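Local coordinates for flavocytochrome C3 fumarate reductase (Shewanella frigidimarina, PDB 1QO8), which reduces fumarate to succinate in vitro, essentially unidirectionally, using one FAD and four covalently bound c-type hemes per subunit of a homodimer, at residues M435-T441 against S487-V492; N508-S512 against I554-N558. All coordinates share one frame; numbering follows the deposited sequence.

Contact 1 of 2, residues M435-T441 against S487-V492; sequences MLYKGDT and SPYYAV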
loop_
_atom_site.group_PDB
_atom_site.type_symbol
_atom_site.label_atom_id
_atom_site.label_comp_id
_atom_site.label_asym_id
_atom_site.label_seq_id
_atom_site.Cartn_x
_atom_site.Cartn_y
_atom_site.Cartn_z
ATOM N N MET A 435 10.493 -5.671 -34.859
ATOM C CA MET A 435 9.554 -4.706 -34.243
ATOM C C MET A 435 9.006 -3.613 -35.145
ATOM O O MET A 435 7.994 -2.914 -34.857
ATOM C CB MET A 435 10.359 -4.117 -33.065
ATOM C CG MET A 435 10.469 -5.215 -31.942
ATOM S SD MET A 435 11.666 -4.460 -30.760
ATOM C CE MET A 435 10.597 -3.218 -29.975
ATOM N N LEU A 436 9.654 -3.457 -36.313
ATOM C CA LEU A 436 9.200 -2.316 -37.177
ATOM C C LEU A 436 8.190 -2.742 -38.201
ATOM O O LEU A 436 8.495 -3.662 -39.011
ATOM C CB LEU A 436 10.420 -1.785 -37.947
ATOM C CG LEU A 436 11.579 -1.319 -37.076
ATOM C CD1 LEU A 436 12.542 -0.591 -37.988
ATOM C CD2 LEU A 436 11.031 -0.545 -35.846
ATOM N N TYR A 437 7.058 -2.063 -38.285
ATOM C CA TYR A 437 6.217 -2.105 -39.470
ATOM C C TYR A 437 6.839 -1.227 -40.569
ATOM O O TYR A 437 7.528 -0.258 -40.216
ATOM C CB TYR A 437 4.843 -1.511 -39.138
ATOM C CG TYR A 437 4.018 -2.428 -38.231
ATOM C CD1 TYR A 437 4.336 -2.655 -36.917
ATOM C CD2 TYR A 437 2.874 -3.032 -38.764
ATOM C CE1 TYR A 437 3.559 -3.471 -36.095
ATOM C CE2 TYR A 437 2.080 -3.870 -37.979
ATOM C CZ TYR A 437 2.442 -4.083 -36.672
ATOM O OH TYR A 437 1.628 -4.920 -35.917
ATOM N N LYS A 438 6.589 -1.521 -41.843
ATOM C CA LYS A 438 7.235 -0.672 -42.849
ATOM C C LYS A 438 6.399 -0.576 -44.106
ATOM O O LYS A 438 5.510 -1.385 -44.262
ATOM C CB LYS A 438 8.634 -1.086 -43.220
ATOM C CG LYS A 438 8.832 -2.491 -43.693
ATOM C CD LYS A 438 10.338 -2.839 -43.671
ATOM C CE LYS A 438 10.816 -2.958 -42.220
ATOM N NZ LYS A 438 11.793 -4.076 -42.033
ATOM N N GLY A 439 6.562 0.503 -44.842
ATOM C CA GLY A 439 5.723 0.698 -46.049
ATOM C C GLY A 439 6.725 1.375 -47.036
ATOM O O GLY A 439 7.548 2.202 -46.629
ATOM N N ASP A 440 6.574 0.976 -48.307
ATOM C CA ASP A 440 7.271 1.723 -49.341
ATOM C C ASP A 440 6.778 3.141 -49.430
ATOM O O ASP A 440 7.554 3.956 -49.888
ATOM C CB ASP A 440 7.261 1.015 -50.721
ATOM C CG ASP A 440 8.322 -0.089 -50.624
ATOM O OD1 ASP A 440 8.883 -0.410 -49.548
ATOM O OD2 ASP A 440 8.660 -0.708 -51.657
ATOM N N THR A 441 5.500 3.415 -49.148
ATOM C CA THR A 441 4.957 4.751 -49.159
ATOM C C THR A 441 4.270 4.973 -47.788
ATOM O O THR A 441 4.069 4.010 -47.028
ATOM C CB THR A 441 3.903 4.920 -50.270
ATOM O OG1 THR A 441 2.779 4.155 -49.862
ATOM C CG2 THR A 441 4.287 4.339 -51.645
ATOM N N SER A 487 11.909 6.861 -48.575
ATOM C CA SER A 487 11.337 5.541 -48.390
ATOM C C SER A 487 12.200 4.356 -48.202
ATOM O O SER A 487 13.310 4.797 -48.495
ATOM C CB SER A 487 10.324 5.391 -49.525
ATOM O OG SER A 487 10.415 4.201 -50.229
ATOM N N PRO A 488 12.089 3.555 -47.137
ATOM C CA PRO A 488 10.839 2.990 -46.712
ATOM C C PRO A 488 10.429 3.877 -45.508
ATOM O O PRO A 488 11.290 4.541 -44.931
ATOM C CB PRO A 488 10.948 1.547 -46.301
ATOM C CG PRO A 488 12.329 1.130 -46.631
ATOM C CD PRO A 488 12.997 2.389 -47.072
ATOM N N TYR A 489 9.187 3.845 -45.094
ATOM C CA TYR A 489 8.730 4.480 -43.873
ATOM C C TYR A 489 8.446 3.400 -42.809
ATOM O O TYR A 489 8.071 2.303 -43.184
ATOM C CB TYR A 489 7.479 5.326 -44.108
ATOM C CG TYR A 489 7.744 6.376 -45.209
ATOM C CD1 TYR A 489 7.559 6.047 -46.528
ATOM C CD2 TYR A 489 8.212 7.611 -44.893
ATOM C CE1 TYR A 489 7.837 7.014 -47.516
ATOM C CE2 TYR A 489 8.460 8.586 -45.845
ATOM C CZ TYR A 489 8.261 8.255 -47.173
ATOM O OH TYR A 489 8.551 9.218 -48.117
ATOM N N TYR A 490 8.732 3.713 -41.546
ATOM C CA TYR A 490 8.755 2.712 -40.499
ATOM C C TYR A 490 7.871 3.107 -39.318
ATOM O O TYR A 490 7.747 4.310 -39.090
ATOM C CB TYR A 490 10.173 2.629 -39.915
ATOM C CG TYR A 490 11.152 2.040 -40.912
ATOM C CD1 TYR A 490 11.359 0.679 -41.066
ATOM C CD2 TYR A 490 11.859 2.931 -41.739
ATOM C CE1 TYR A 490 12.266 0.207 -42.020
ATOM C CE2 TYR A 490 12.775 2.490 -42.667
ATOM C CZ TYR A 490 12.968 1.121 -42.782
ATOM O OH TYR A 490 13.878 0.695 -43.719
ATOM N N ALA A 491 7.393 2.092 -38.574
ATOM C CA ALA A 491 6.759 2.393 -37.281
ATOM C C ALA A 491 6.976 1.279 -36.233
ATOM O O ALA A 491 6.967 0.089 -36.586
ATOM C CB ALA A 491 5.262 2.531 -37.471
ATOM N N VAL A 492 7.037 1.694 -34.957
ATOM C CA VAL A 492 7.082 0.745 -33.882
ATOM C C VAL A 492 5.903 1.038 -32.897
ATOM O O VAL A 492 5.724 2.222 -32.561
ATOM C CB VAL A 492 8.138 0.855 -32.797
ATOM C CG1 VAL A 492 8.530 -0.534 -32.283
ATOM C CG2 VAL A 492 9.207 1.869 -33.019
#
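Ala491 O takes the shortest polar bond between residues 435-441 and 487-492: Tyr437 N reaches it at 2.7 Å. Leu436 CA adds a CA-H...O contact to the same oxygen, 3.3 Å. In return Ala491 N binds Tyr437 O. Two residues on, Gly439 and Tyr489 form the second hydrogen-bonded pair of this antiparallel ladder: Gly439 N to Tyr489 O is 2.9 Å, and Tyr489 N to Gly439 O is 2.8 Å, the straightest of the four (168° at the hydrogen). Beyond the strand, Ser487 OG donates in plane to a lone pair of Asp440 O (2.9 Å). Strand 489-505, which 437-439 joins here, also pairs with strand 412-417 in a mixed sheet, through Tyr490 with Phe416 and Val492 with Ile414.

Lys438 and Tyr490, the non-hydrogen-bonded pair between, send their side chains out side by side on one face. With CG between backbone N and carbonyl carbon (chi1 55°) and bends at chi3 and chi4, the lysine lays CE against the edge of the Tyr490 ring, 3.5 Å from CE1. Leu436 CD1 meets CD1 of that ring obliquely at 3.5 Å. Were Tyr490 an alanine, Leu436 CD1 and the lysine methylenes would probably face a gap, and Tyr421 and Phe416 would lose a ring partner. Backbone bonds thus set the register of this strand pairing, while the ring edge packs against the last methylenes of a lysine whose charge is paired with Asp431.

Contact 2 of 2, residues N508-S512 against I554-N558; sequences NTTAS and IAGDN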
loop_
_atom_site.group_PDB
_atom_site.type_symbol
_atom_site.label_atom_id
_atom_site.label_comp_id
_atom_site.label_asym_id
_atom_site.label_seq_id
_atom_site.Cartn_x
_atom_site.Cartn_y
_atom_site.Cartn_z
ATOM N N ASN A 508 16.120 -4.473 7.421
ATOM C CA ASN A 508 17.171 -3.722 8.095
ATOM C C ASN A 508 18.456 -3.806 7.294
ATOM O O ASN A 508 18.595 -4.465 6.263
ATOM C CB ASN A 508 17.424 -4.314 9.508
ATOM C CG ASN A 508 18.327 -5.522 9.394
ATOM O OD1 ASN A 508 18.174 -6.604 8.842
ATOM N ND2 ASN A 508 19.562 -5.242 9.917
ATOM N N THR A 509 19.527 -3.279 7.877
ATOM C CA THR A 509 20.836 -3.317 7.264
ATOM C C THR A 509 21.430 -4.695 7.223
ATOM O O THR A 509 22.308 -4.836 6.372
ATOM C CB THR A 509 21.835 -2.339 7.898
ATOM O OG1 THR A 509 22.140 -2.766 9.209
ATOM C CG2 THR A 509 21.174 -0.971 7.911
ATOM N N THR A 510 20.963 -5.681 7.983
ATOM C CA THR A 510 21.510 -7.023 7.808
ATOM C C THR A 510 20.557 -7.846 6.968
ATOM O O THR A 510 20.671 -9.058 6.865
ATOM C CB THR A 510 21.770 -7.703 9.173
ATOM O OG1 THR A 510 20.572 -7.541 9.916
ATOM C CG2 THR A 510 22.979 -7.055 9.884
ATOM N N ALA A 511 19.565 -7.211 6.349
ATOM C CA ALA A 511 18.657 -7.797 5.398
ATOM C C ALA A 511 17.724 -8.790 6.063
ATOM O O ALA A 511 17.195 -9.676 5.364
ATOM C CB ALA A 511 19.347 -8.503 4.221
ATOM N N SER A 512 17.449 -8.607 7.354
ATOM C CA SER A 512 16.304 -9.274 7.950
ATOM C C SER A 512 15.032 -8.577 7.438
ATOM O O SER A 512 15.084 -7.333 7.439
ATOM C CB SER A 512 16.294 -9.048 9.483
ATOM O OG SER A 512 17.167 -9.999 10.076
ATOM N N ILE A 554 24.707 -9.899 1.457
ATOM C CA ILE A 554 24.431 -9.686 2.884
ATOM C C ILE A 554 23.320 -10.606 3.376
ATOM O O ILE A 554 23.512 -11.245 4.448
ATOM C CB ILE A 554 24.138 -8.209 3.171
ATOM C CG1 ILE A 554 25.376 -7.354 3.033
ATOM C CG2 ILE A 554 23.627 -8.059 4.613
ATOM C CD1 ILE A 554 25.123 -5.867 2.901
ATOM N N ALA A 555 22.251 -10.826 2.594
ATOM C CA ALA A 555 21.148 -11.664 3.015
ATOM C C ALA A 555 21.564 -13.118 3.233
ATOM O O ALA A 555 21.113 -13.810 4.132
ATOM C CB ALA A 555 20.018 -11.730 1.967
ATOM N N GLY A 556 22.352 -13.628 2.268
ATOM C CA GLY A 556 22.863 -14.993 2.256
ATOM C C GLY A 556 23.878 -15.198 3.395
ATOM O O GLY A 556 23.763 -16.204 4.082
ATOM N N ASP A 557 24.742 -14.254 3.642
ATOM C CA ASP A 557 25.674 -14.309 4.779
ATOM C C ASP A 557 24.957 -14.232 6.116
ATOM O O ASP A 557 25.208 -15.129 6.935
ATOM C CB ASP A 557 26.730 -13.212 4.659
ATOM C CG ASP A 557 27.809 -13.272 5.724
ATOM O OD1 ASP A 557 28.640 -14.204 5.739
ATOM O OD2 ASP A 557 27.814 -12.382 6.590
ATOM N N ASN A 558 24.028 -13.329 6.375
ATOM C CA ASN A 558 23.248 -13.359 7.621
ATOM C C ASN A 558 22.309 -14.540 7.710
ATOM O O ASN A 558 22.102 -15.120 8.789
ATOM C CB ASN A 558 22.467 -12.071 7.827
ATOM C CG ASN A 558 23.441 -10.907 7.965
ATOM O OD1 ASN A 558 24.028 -10.786 9.031
ATOM N ND2 ASN A 558 23.677 -10.075 6.990
#
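With CG anti to its carbonyl carbon (chi1 -63°) and the amide turned by chi2 of -76°, Asn558 folds back along its helix and meets Thr510, the two side chains crossing at about a right angle. Its ND2 comes 3.7 Å from Thr510 CB. The same ND2 lies 3.2 Å from Thr510 O, but the poor angle rules out a hydrogen bond there; its donor goes instead to Ile554 O (2.8 Å), from above the carbonyl plane. Ile554 O also accepts Asn558 N, the ordinary helical bond, but it is the ND2 bond that holds the amide back against the helix.

Ile554 CG2, anti to the backbone N, rests 3.8 Å from Thr510 O. Beside it Ala511 CB points at the helix, 3.8 Å from Ala555 CA, a methyl against the helix backbone, which lets turn and helix approach to 5.2 Å between the CA atoms of Ala511 and Ala555. The type I turn Asn508-Ala511 is closed by Ala511 N to Asn508 O, 2.9 Å.

The turn thus packs on helix 543-563 as it leads into strand 512-514. Helix 201-220 borders it through Ile206, which touches both Thr509 and Ile554, and Phe525 of strand 524-526 meets Ser512 and Asn558.

The two contacts share no strand or helix and lie on opposite sides of the chain's centre, their own centres about 51 Å apart. Both are partly buried. Contact 1 joins two strands, so backbone hydrogen bonds carry it and 570 Å² is buried; apart from Lys438, its exposed residues lie at the Asp440 and Ser487 end, whereas the side chain of Met435, at the other, comes within about 6 Å of a heme. Contact 2 sets a turn against a helix, burying 194 Å²: none of its polar bonds crosses between turn and helix, and methyl groups and the flank of one amide do the touching. Ala555 there lies about 10 Å from the FAD, by side chain.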